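Local coordinates for protein 5'-tyrosyl-DNA phosphodiesterase (Caenorhabditis elegans, PDB 4FVA) that belongs to the endonuclease/exonuclease/phosphatase family of the DNase I-like clan, a two-sheet alpha/beta fold, and carries a magnesium ion, at residues Asp62-Asn74 and Ile83-Val96. Numbering follows the deposited sequence.
Sequences DKLQSLYKIYYSN and ILVSKMFDVEKHDV. With EDO (1,2-ethanediol), chain H.
Tyr71 turns its ring edge toward the face of the His94 imidazole, an edge-to-face pair with planes at 63° and centroids 5.3 Å apart. Its CB meets the same face as a CH-pi contact, 3.9 Å from the His94 ring centroid, while Tyr72 O lies at the edge of the imidazole. With CG anti to the backbone N (chi1 -180°), His94 extends its imidazole across to Tyr71 CB. The far end of the phenol runs against Val91: Tyr71 CZ is 3.6 Å from Val91 CG2. Beside it, the extended chain of Lys69 reaches over the turn and NZ donates to Phe89 O (2.6 Å), 19° out of the carbonyl plane. On the reverse face, Leu84 CD2 sits between Ile70 CG1 and Leu64 CD1, Ile70 alongside and Leu64 crossing at about a right angle. The backbones supporting both faces are an antiparallel hairpin: Lys69 and Val85, then Tyr71 and Ile83, form hydrogen-bonded pairs, with Ile83 N to Tyr71 O at 2.8 Å. In this DNase I-like sandwich, strand 68-72 is outermost in one sheet, and the type I turn Ser86-Phe89 leads from its neighbour into strand 90-96 of the other. Ser86 OG accepts from Met88 N (3.0 Å), an ST turn within that turn, which Phe89 N closes onto Ser86 O. Farther out, Gln109 NE2 bonds the Tyr71 backbone O and His94 NE2, joining edge strand and imidazole to strand 107-115.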
ATOM      1  N   ASP A  62      -9.062   9.667   9.993  1.00 22.46           N
ATOM      2  CA  ASP A  62      -9.305   9.135  11.326  1.00 27.03           C
ATOM      3  C   ASP A  62     -10.768   8.756  11.519  1.00 27.36           C
ATOM      4  O   ASP A  62     -11.074   7.835  12.266  1.00 28.46           O
ATOM      5  CB  ASP A  62      -8.864  10.142  12.395  1.00 38.77           C
ATOM      6  CG  ASP A  62      -8.192   9.481  13.592  1.00 49.33           C
ATOM      7  OD1 ASP A  62      -7.547   8.415  13.424  1.00 38.11           O
ATOM      8  OD2 ASP A  62      -8.301  10.043  14.706  1.00 64.05           O
ATOM      9  N   LYS A  63     -11.668   9.476  10.850  1.00 27.28           N
ATOM     10  CA  LYS A  63     -13.095   9.173  10.941  1.00 26.68           C
ATOM     11  C   LYS A  63     -13.456   7.822  10.325  1.00 27.89           C
ATOM     12  O   LYS A  63     -14.554   7.318  10.554  1.00 26.20           O
ATOM     13  CB  LYS A  63     -13.938  10.281  10.308  1.00 32.74           C
ATOM     14  CG  LYS A  63     -14.061  11.544  11.174  1.00 36.94           C
ATOM     15  CD  LYS A  63     -14.736  12.675  10.401  1.00 44.73           C
ATOM     16  CE  LYS A  63     -14.657  14.000  11.149  1.00 51.87           C
ATOM     17  NZ  LYS A  63     -15.188  15.118  10.316  1.00 54.37           N
ATOM     18  N   LEU A  64     -12.554   7.236   9.538  1.00 22.84           N
ATOM     19  CA  LEU A  64     -12.817   5.901   8.982  1.00 23.98           C
ATOM     20  C   LEU A  64     -12.843   4.826  10.074  1.00 27.54           C
ATOM     21  O   LEU A  64     -13.214   3.677   9.808  1.00 24.78           O
ATOM     22  CB  LEU A  64     -11.787   5.540   7.901  1.00 26.45           C
ATOM     23  CG  LEU A  64     -11.844   6.337   6.599  1.00 30.86           C
ATOM     24  CD1 LEU A  64     -10.625   6.056   5.729  1.00 20.03           C
ATOM     25  CD2 LEU A  64     -13.136   5.998   5.845  1.00 28.93           C
ATOM     26  N   GLN A  65     -12.486   5.206  11.303  1.00 27.46           N
ATOM     27  CA  GLN A  65     -12.468   4.256  12.410  1.00 29.79           C
ATOM     28  C   GLN A  65     -13.863   3.737  12.740  1.00 33.66           C
ATOM     29  O   GLN A  65     -14.018   2.752  13.470  1.00 30.15           O
ATOM     30  CB  GLN A  65     -11.802   4.854  13.656  1.00 35.54           C
ATOM     31  CG  GLN A  65     -12.609   5.952  14.353  1.00 46.23           C
ATOM     32  CD  GLN A  65     -11.888   6.520  15.574  1.00 54.79           C
ATOM     33  OE1 GLN A  65     -10.999   7.359  15.445  1.00 61.15           O
ATOM     34  NE2 GLN A  65     -12.269   6.056  16.764  1.00 50.75           N
ATOM     35  N   SER A  66     -14.886   4.379  12.191  1.00 31.13           N
ATOM     36  CA  SER A  66     -16.237   3.868  12.387  1.00 32.21           C
ATOM     37  C   SER A  66     -16.428   2.603  11.551  1.00 34.51           C
ATOM     38  O   SER A  66     -17.347   1.824  11.799  1.00 40.32           O
ATOM     39  CB  SER A  66     -17.292   4.926  12.037  1.00 35.91           C
ATOM     40  OG  SER A  66     -17.311   5.210  10.653  1.00 38.52           O
ATOM     41  N   LEU A  67     -15.572   2.418  10.547  1.00 33.48           N
ATOM     42  CA  LEU A  67     -15.677   1.282   9.615  1.00 37.40           C
ATOM     43  C   LEU A  67     -14.500   0.295   9.721  1.00 35.25           C
ATOM     44  O   LEU A  67     -14.614  -0.870   9.321  1.00 29.38           O
ATOM     45  CB  LEU A  67     -15.757   1.791   8.171  1.00 37.31           C
ATOM     46  CG  LEU A  67     -17.076   2.310   7.595  1.00 47.21           C
ATOM     47  CD1 LEU A  67     -17.785   3.235   8.575  1.00 51.19           C
ATOM     48  CD2 LEU A  67     -16.834   3.021   6.251  1.00 42.16           C
ATOM     49  N   TYR A  68     -13.367   0.788  10.219  1.00 24.21           N
ATOM     50  CA  TYR A  68     -12.115   0.044  10.248  1.00 19.19           C
ATOM     51  C   TYR A  68     -11.426   0.133  11.599  1.00 20.37           C
ATOM     52  O   TYR A  68     -11.629   1.103  12.333  1.00 22.61           O
ATOM     53  CB  TYR A  68     -11.137   0.621   9.201  1.00 19.18           C
ATOM     54  CG  TYR A  68     -11.568   0.463   7.763  1.00 22.24           C
ATOM     55  CD1 TYR A  68     -11.268  -0.697   7.063  1.00 19.45           C
ATOM     56  CD2 TYR A  68     -12.231   1.486   7.090  1.00 26.81           C
ATOM     57  CE1 TYR A  68     -11.634  -0.845   5.736  1.00 26.57           C
ATOM     58  CE2 TYR A  68     -12.608   1.340   5.754  1.00 25.07           C
ATOM     59  CZ  TYR A  68     -12.309   0.168   5.096  1.00 20.02           C
ATOM     60  OH  TYR A  68     -12.661  -0.010   3.784  1.00 20.32           O
ATOM     61  N   LYS A  69     -10.600  -0.858  11.922  1.00 20.60           N
ATOM     62  CA  LYS A  69      -9.563  -0.643  12.934  1.00 24.51           C
ATOM     63  C   LYS A  69      -8.375   0.047  12.237  1.00 27.37           C
ATOM     64  O   LYS A  69      -7.981  -0.353  11.131  1.00 21.60           O
ATOM     65  CB  LYS A  69      -9.098  -1.959  13.550  1.00 19.23           C
ATOM     66  CG  LYS A  69     -10.156  -2.711  14.377  1.00 23.07           C
ATOM     67  CD  LYS A  69      -9.647  -4.118  14.741  1.00 26.04           C
ATOM     68  CE  LYS A  69     -10.619  -4.805  15.692  1.00 27.15           C
ATOM     69  NZ  LYS A  69     -10.255  -6.224  15.914  1.00 22.21           N
ATOM     70  N   ILE A  70      -7.828   1.092  12.851  1.00 22.20           N
ATOM     71  CA  ILE A  70      -6.744   1.849  12.221  1.00 18.17           C
ATOM     72  C   ILE A  70      -5.454   1.716  13.034  1.00 22.18           C
ATOM     73  O   ILE A  70      -5.429   2.013  14.238  1.00 20.23           O
ATOM     74  CB  ILE A  70      -7.089   3.346  12.102  1.00 25.24           C
ATOM     75  CG1 ILE A  70      -8.436   3.545  11.406  1.00 23.47           C
ATOM     76  CG2 ILE A  70      -5.971   4.114  11.382  1.00 18.30           C
ATOM     77  CD1 ILE A  70      -8.824   4.991  11.301  1.00 24.85           C
ATOM     78  N   TYR A  71      -4.378   1.296  12.366  1.00 19.68           N
ATOM     79  CA  TYR A  71      -3.067   1.180  12.994  1.00 17.59           C
ATOM     80  C   TYR A  71      -2.079   2.082  12.269  1.00 20.81           C
ATOM     81  O   TYR A  71      -1.849   1.917  11.074  1.00 17.73           O
ATOM     82  CB  TYR A  71      -2.584  -0.290  13.040  1.00 17.56           C
ATOM     83  CG  TYR A  71      -3.506  -1.141  13.889  1.00 17.43           C
ATOM     84  CD1 TYR A  71      -3.283  -1.258  15.254  1.00 19.63           C
ATOM     85  CD2 TYR A  71      -4.621  -1.756  13.349  1.00 17.59           C
ATOM     86  CE1 TYR A  71      -4.136  -1.983  16.061  1.00 17.29           C
ATOM     87  CE2 TYR A  71      -5.482  -2.493  14.142  1.00 17.59           C
ATOM     88  CZ  TYR A  71      -5.221  -2.592  15.507  1.00 17.44           C
ATOM     89  OH  TYR A  71      -6.048  -3.309  16.317  1.00 17.93           O
ATOM     90  N   TYR A  72      -1.538   3.057  13.000  1.00 17.54           N
ATOM     91  CA  TYR A  72      -0.556   3.996  12.462  1.00 22.42           C
ATOM     92  C   TYR A  72       0.847   3.522  12.792  1.00 21.81           C
ATOM     93  O   TYR A  72       1.098   3.074  13.905  1.00 25.03           O
ATOM     94  CB  TYR A  72      -0.784   5.413  13.018  1.00 19.97           C
ATOM     95  CG  TYR A  72      -2.111   6.037  12.614  1.00 24.63           C
ATOM     96  CD1 TYR A  72      -2.347   6.410  11.291  1.00 21.31           C
ATOM     97  CD2 TYR A  72      -3.109   6.279  13.548  1.00 28.50           C
ATOM     98  CE1 TYR A  72      -3.538   6.975  10.909  1.00 19.86           C
ATOM     99  CE2 TYR A  72      -4.316   6.840  13.172  1.00 26.72           C
ATOM    100  CZ  TYR A  72      -4.519   7.189  11.850  1.00 24.31           C
ATOM    101  OH  TYR A  72      -5.714   7.757  11.460  1.00 26.77           O
ATOM    102  N   SER A  73       1.765   3.637  11.840  1.00 21.96           N
ATOM    103  CA  SER A  73       3.112   3.130  12.054  1.00 22.30           C
ATOM    104  C   SER A  73       3.860   3.956  13.092  1.00 27.13           C
ATOM    105  O   SER A  73       4.601   3.414  13.914  1.00 28.52           O
ATOM    106  CB  SER A  73       3.917   3.134  10.752  1.00 17.44           C
ATOM    107  OG  SER A  73       4.169   4.469  10.297  1.00 19.52           O
ATOM    108  N   ASN A  74       3.650   5.269  13.068  1.00 23.91           N
ATOM    109  CA  ASN A  74       4.522   6.177  13.812  1.00 27.14           C
ATOM    110  C   ASN A  74       3.892   7.559  13.924  1.00 25.76           C
ATOM    111  O   ASN A  74       4.504   8.560  13.537  1.00 22.98           O
ATOM    112  CB  ASN A  74       5.863   6.289  13.069  1.00 23.41           C
ATOM    113  CG  ASN A  74       6.978   6.848  13.934  1.00 31.28           C
ATOM    114  OD1 ASN A  74       6.869   6.890  15.160  1.00 35.98           O
ATOM    115  ND2 ASN A  74       8.058   7.293  13.294  1.00 36.01           N
ATOM    116  N   ILE A  83      -2.300   1.014   8.426  1.00 18.10           N
ATOM    117  CA  ILE A  83      -2.997  -0.165   7.939  1.00 18.18           C
ATOM    118  C   ILE A  83      -4.386  -0.128   8.556  1.00 21.52           C
ATOM    119  O   ILE A  83      -4.518  -0.015   9.784  1.00 18.08           O
ATOM    120  CB  ILE A  83      -2.263  -1.471   8.340  1.00 18.46           C
ATOM    121  CG1 ILE A  83      -0.826  -1.468   7.784  1.00 17.93           C
ATOM    122  CG2 ILE A  83      -3.042  -2.723   7.854  1.00 18.06           C
ATOM    123  CD1 ILE A  83      -0.021  -2.699   8.161  1.00 17.74           C
ATOM    124  N   LEU A  84      -5.411  -0.183   7.713  1.00 18.49           N
ATOM    125  CA  LEU A  84      -6.791  -0.218   8.194  1.00 21.32           C
ATOM    126  C   LEU A  84      -7.380  -1.569   7.849  1.00 20.84           C
ATOM    127  O   LEU A  84      -7.260  -2.027   6.704  1.00 18.79           O
ATOM    128  CB  LEU A  84      -7.637   0.899   7.567  1.00 18.88           C
ATOM    129  CG  LEU A  84      -7.305   2.361   7.898  1.00 22.95           C
ATOM    130  CD1 LEU A  84      -6.026   2.834   7.180  1.00 18.84           C
ATOM    131  CD2 LEU A  84      -8.484   3.267   7.552  1.00 20.46           C
ATOM    132  N   VAL A  85      -8.029  -2.193   8.830  1.00 23.45           N
ATOM    133  CA  VAL A  85      -8.659  -3.486   8.630  1.00 18.63           C
ATOM    134  C   VAL A  85     -10.101  -3.509   9.126  1.00 19.45           C
ATOM    135  O   VAL A  85     -10.489  -2.746  10.009  1.00 20.30           O
ATOM    136  CB  VAL A  85      -7.882  -4.631   9.320  1.00 18.37           C
ATOM    137  CG1 VAL A  85      -6.459  -4.785   8.718  1.00 18.24           C
ATOM    138  CG2 VAL A  85      -7.832  -4.386  10.826  1.00 18.18           C
ATOM    139  N   SER A  86     -10.886  -4.401   8.542  1.00 27.25           N
ATOM    140  CA  SER A  86     -12.232  -4.669   9.022  1.00 27.00           C
ATOM    141  C   SER A  86     -12.243  -4.865  10.540  1.00 24.57           C
ATOM    142  O   SER A  86     -11.262  -5.333  11.120  1.00 18.67           O
ATOM    143  CB  SER A  86     -12.762  -5.932   8.345  1.00 31.70           C
ATOM    144  OG  SER A  86     -13.935  -6.373   8.994  1.00 37.34           O
ATOM    145  N   LYS A  87     -13.335  -4.478  11.192  1.00 29.56           N
ATOM    146  CA  LYS A  87     -13.445  -4.688  12.637  1.00 30.19           C
ATOM    147  C   LYS A  87     -13.492  -6.172  12.981  1.00 29.59           C
ATOM    148  O   LYS A  87     -13.316  -6.555  14.138  1.00 30.86           O
ATOM    149  CB  LYS A  87     -14.653  -3.950  13.220  1.00 31.16           C
ATOM    150  CG  LYS A  87     -14.418  -2.460  13.318  1.00 37.32           C
ATOM    151  CD  LYS A  87     -15.702  -1.691  13.388  1.00 43.74           C
ATOM    152  CE  LYS A  87     -15.410  -0.243  13.736  1.00 51.99           C
ATOM    153  NZ  LYS A  87     -14.483  -0.171  14.895  1.00 58.72           N
ATOM    154  N   MET A  88     -13.728  -7.000  11.963  1.00 24.54           N
ATOM    155  CA  MET A  88     -13.726  -8.452  12.129  1.00 32.45           C
ATOM    156  C   MET A  88     -12.315  -9.046  12.121  1.00 36.05           C
ATOM    157  O   MET A  88     -12.123 -10.227  12.441  1.00 39.20           O
ATOM    158  CB  MET A  88     -14.587  -9.121  11.058  1.00 31.71           C
ATOM    159  CG  MET A  88     -16.031  -9.345  11.465  1.00 33.26           C
ATOM    160  SD  MET A  88     -16.978 -10.097  10.117  1.00121.46           S
ATOM    161  CE  MET A  88     -15.670 -10.718   9.056  1.00 67.19           C
ATOM    162  N   PHE A  89     -11.335  -8.242  11.719  1.00 20.82           N
ATOM    163  CA  PHE A  89      -9.945  -8.679  11.740  1.00 20.65           C
ATOM    164  C   PHE A  89      -9.493  -8.753  13.204  1.00 18.05           C
ATOM    165  O   PHE A  89      -9.528  -7.759  13.929  1.00 22.16           O
ATOM    166  CB  PHE A  89      -9.099  -7.685  10.934  1.00 20.72           C
ATOM    167  CG  PHE A  89      -7.728  -8.181  10.568  1.00 18.05           C
ATOM    168  CD1 PHE A  89      -6.680  -8.119  11.469  1.00 20.40           C
ATOM    169  CD2 PHE A  89      -7.493  -8.707   9.310  1.00 18.16           C
ATOM    170  CE1 PHE A  89      -5.407  -8.551  11.122  1.00 21.43           C
ATOM    171  CE2 PHE A  89      -6.214  -9.158   8.945  1.00 24.79           C
ATOM    172  CZ  PHE A  89      -5.173  -9.078   9.850  1.00 22.19           C
ATOM    173  N   ASP A  90      -9.080  -9.939  13.634  1.00 19.24           N
ATOM    174  CA  ASP A  90      -8.612 -10.139  15.002  1.00 25.88           C
ATOM    175  C   ASP A  90      -7.104  -9.925  15.032  1.00 21.98           C
ATOM    176  O   ASP A  90      -6.346 -10.745  14.509  1.00 24.51           O
ATOM    177  CB  ASP A  90      -8.992 -11.547  15.484  1.00 26.19           C
ATOM    178  CG  ASP A  90      -8.689 -11.776  16.967  1.00 33.27           C
ATOM    179  OD1 ASP A  90      -8.671 -10.798  17.753  1.00 30.97           O
ATOM    180  OD2 ASP A  90      -8.502 -12.951  17.351  1.00 33.38           O
ATOM    181  N   VAL A  91      -6.672  -8.819  15.635  1.00 17.44           N
ATOM    182  CA  VAL A  91      -5.258  -8.451  15.629  1.00 17.25           C
ATOM    183  C   VAL A  91      -4.500  -9.235  16.703  1.00 25.30           C
ATOM    184  O   VAL A  91      -4.943  -9.310  17.853  1.00 21.43           O
ATOM    185  CB  VAL A  91      -5.035  -6.927  15.849  1.00 18.41           C
ATOM    186  CG1 VAL A  91      -3.530  -6.586  15.950  1.00 17.07           C
ATOM    187  CG2 VAL A  91      -5.715  -6.088  14.739  1.00 23.01           C
ATOM    188  N   GLU A  92      -3.383  -9.841  16.312  1.00 19.53           N
ATOM    189  CA  GLU A  92      -2.527 -10.557  17.258  1.00 23.34           C
ATOM    190  C   GLU A  92      -1.268  -9.735  17.595  1.00 21.58           C
ATOM    191  O   GLU A  92      -0.845  -9.679  18.751  1.00 24.93           O
ATOM    192  CB  GLU A  92      -2.134 -11.930  16.709  1.00 25.89           C
ATOM    193  CG  GLU A  92      -1.280 -12.745  17.674  1.00 46.61           C
ATOM    194  CD  GLU A  92      -2.073 -13.261  18.873  1.00 58.88           C
ATOM    195  OE1 GLU A  92      -3.234 -13.695  18.684  1.00 61.50           O
ATOM    196  OE2 GLU A  92      -1.538 -13.227  20.004  1.00 65.18           O
ATOM    197  N   LYS A  93      -0.680  -9.099  16.583  1.00 20.58           N
ATOM    198  CA  LYS A  93       0.529  -8.279  16.767  1.00 24.54           C
ATOM    199  C   LYS A  93       0.544  -7.067  15.845  1.00 18.60           C
ATOM    200  O   LYS A  93       0.105  -7.152  14.698  1.00 18.48           O
ATOM    201  CB  LYS A  93       1.806  -9.071  16.454  1.00 31.43           C
ATOM    202  CG  LYS A  93       2.174 -10.209  17.388  1.00 39.12           C
ATOM    203  CD  LYS A  93       3.586 -10.684  17.027  1.00 44.26           C
ATOM    204  CE  LYS A  93       3.963 -11.959  17.755  1.00 55.25           C
ATOM    205  NZ  LYS A  93       3.134 -13.113  17.309  1.00 63.67           N
ATOM    206  N   HIS A  94       1.084  -5.953  16.330  1.00 19.98           N
ATOM    207  CA  HIS A  94       1.368  -4.829  15.454  1.00 20.71           C
ATOM    208  C   HIS A  94       2.818  -4.473  15.682  1.00 24.00           C
ATOM    209  O   HIS A  94       3.154  -3.967  16.745  1.00 19.05           O
ATOM    210  CB  HIS A  94       0.469  -3.629  15.756  1.00 20.74           C
ATOM    211  CG  HIS A  94       0.721  -2.447  14.867  1.00 23.76           C
ATOM    212  ND1 HIS A  94       0.567  -1.147  15.294  1.00 19.44           N
ATOM    213  CD2 HIS A  94       1.133  -2.373  13.576  1.00 24.59           C
ATOM    214  CE1 HIS A  94       0.850  -0.320  14.299  1.00 25.11           C
ATOM    215  NE2 HIS A  94       1.195  -1.037  13.246  1.00 21.73           N
ATOM    216  N   ASP A  95       3.657  -4.682  14.669  1.00 16.64           N
ATOM    217  CA  ASP A  95       5.092  -4.450  14.817  1.00 22.81           C
ATOM    218  C   ASP A  95       5.543  -3.428  13.791  1.00 25.51           C
ATOM    219  O   ASP A  95       5.166  -3.510  12.629  1.00 21.14           O
ATOM    220  CB  ASP A  95       5.857  -5.752  14.596  1.00 26.83           C
ATOM    221  CG  ASP A  95       5.580  -6.797  15.686  1.00 47.36           C
ATOM    222  OD1 ASP A  95       5.024  -6.444  16.747  1.00 54.07           O
ATOM    223  OD2 ASP A  95       5.885  -7.986  15.459  1.00 57.69           O
ATOM    224  N   VAL A  96       6.383  -2.492  14.213  1.00 16.66           N
ATOM    225  CA  VAL A  96       6.895  -1.486  13.311  1.00 24.92           C
ATOM    226  C   VAL A  96       8.394  -1.605  13.319  1.00 24.17           C
ATOM    227  O   VAL A  96       9.043  -1.254  14.302  1.00 26.39           O
ATOM    228  CB  VAL A  96       6.484  -0.048  13.750  1.00 26.40           C
ATOM    229  CG1 VAL A  96       7.156   1.019  12.864  1.00 20.51           C
ATOM    230  CG2 VAL A  96       4.971   0.100  13.762  1.00 27.23           C
TER
HETATM  231  C1  EDO H 404     -15.428  -2.235   5.710  1.00 56.13           C
HETATM  232  O1  EDO H 404     -15.869  -1.831   7.011  1.00 59.53           O
HETATM  233  C2  EDO H 404     -14.835  -3.635   5.805  1.00 62.03           C
HETATM  234  O2  EDO H 404     -15.370  -4.302   6.954  1.00 69.04           O
HETATM  235  O   HOH W   1     -15.525  -3.497   9.675  1.00 28.60           O
HETATM  236  O   HOH W   2     -11.564   1.567  15.077  1.00 37.97           O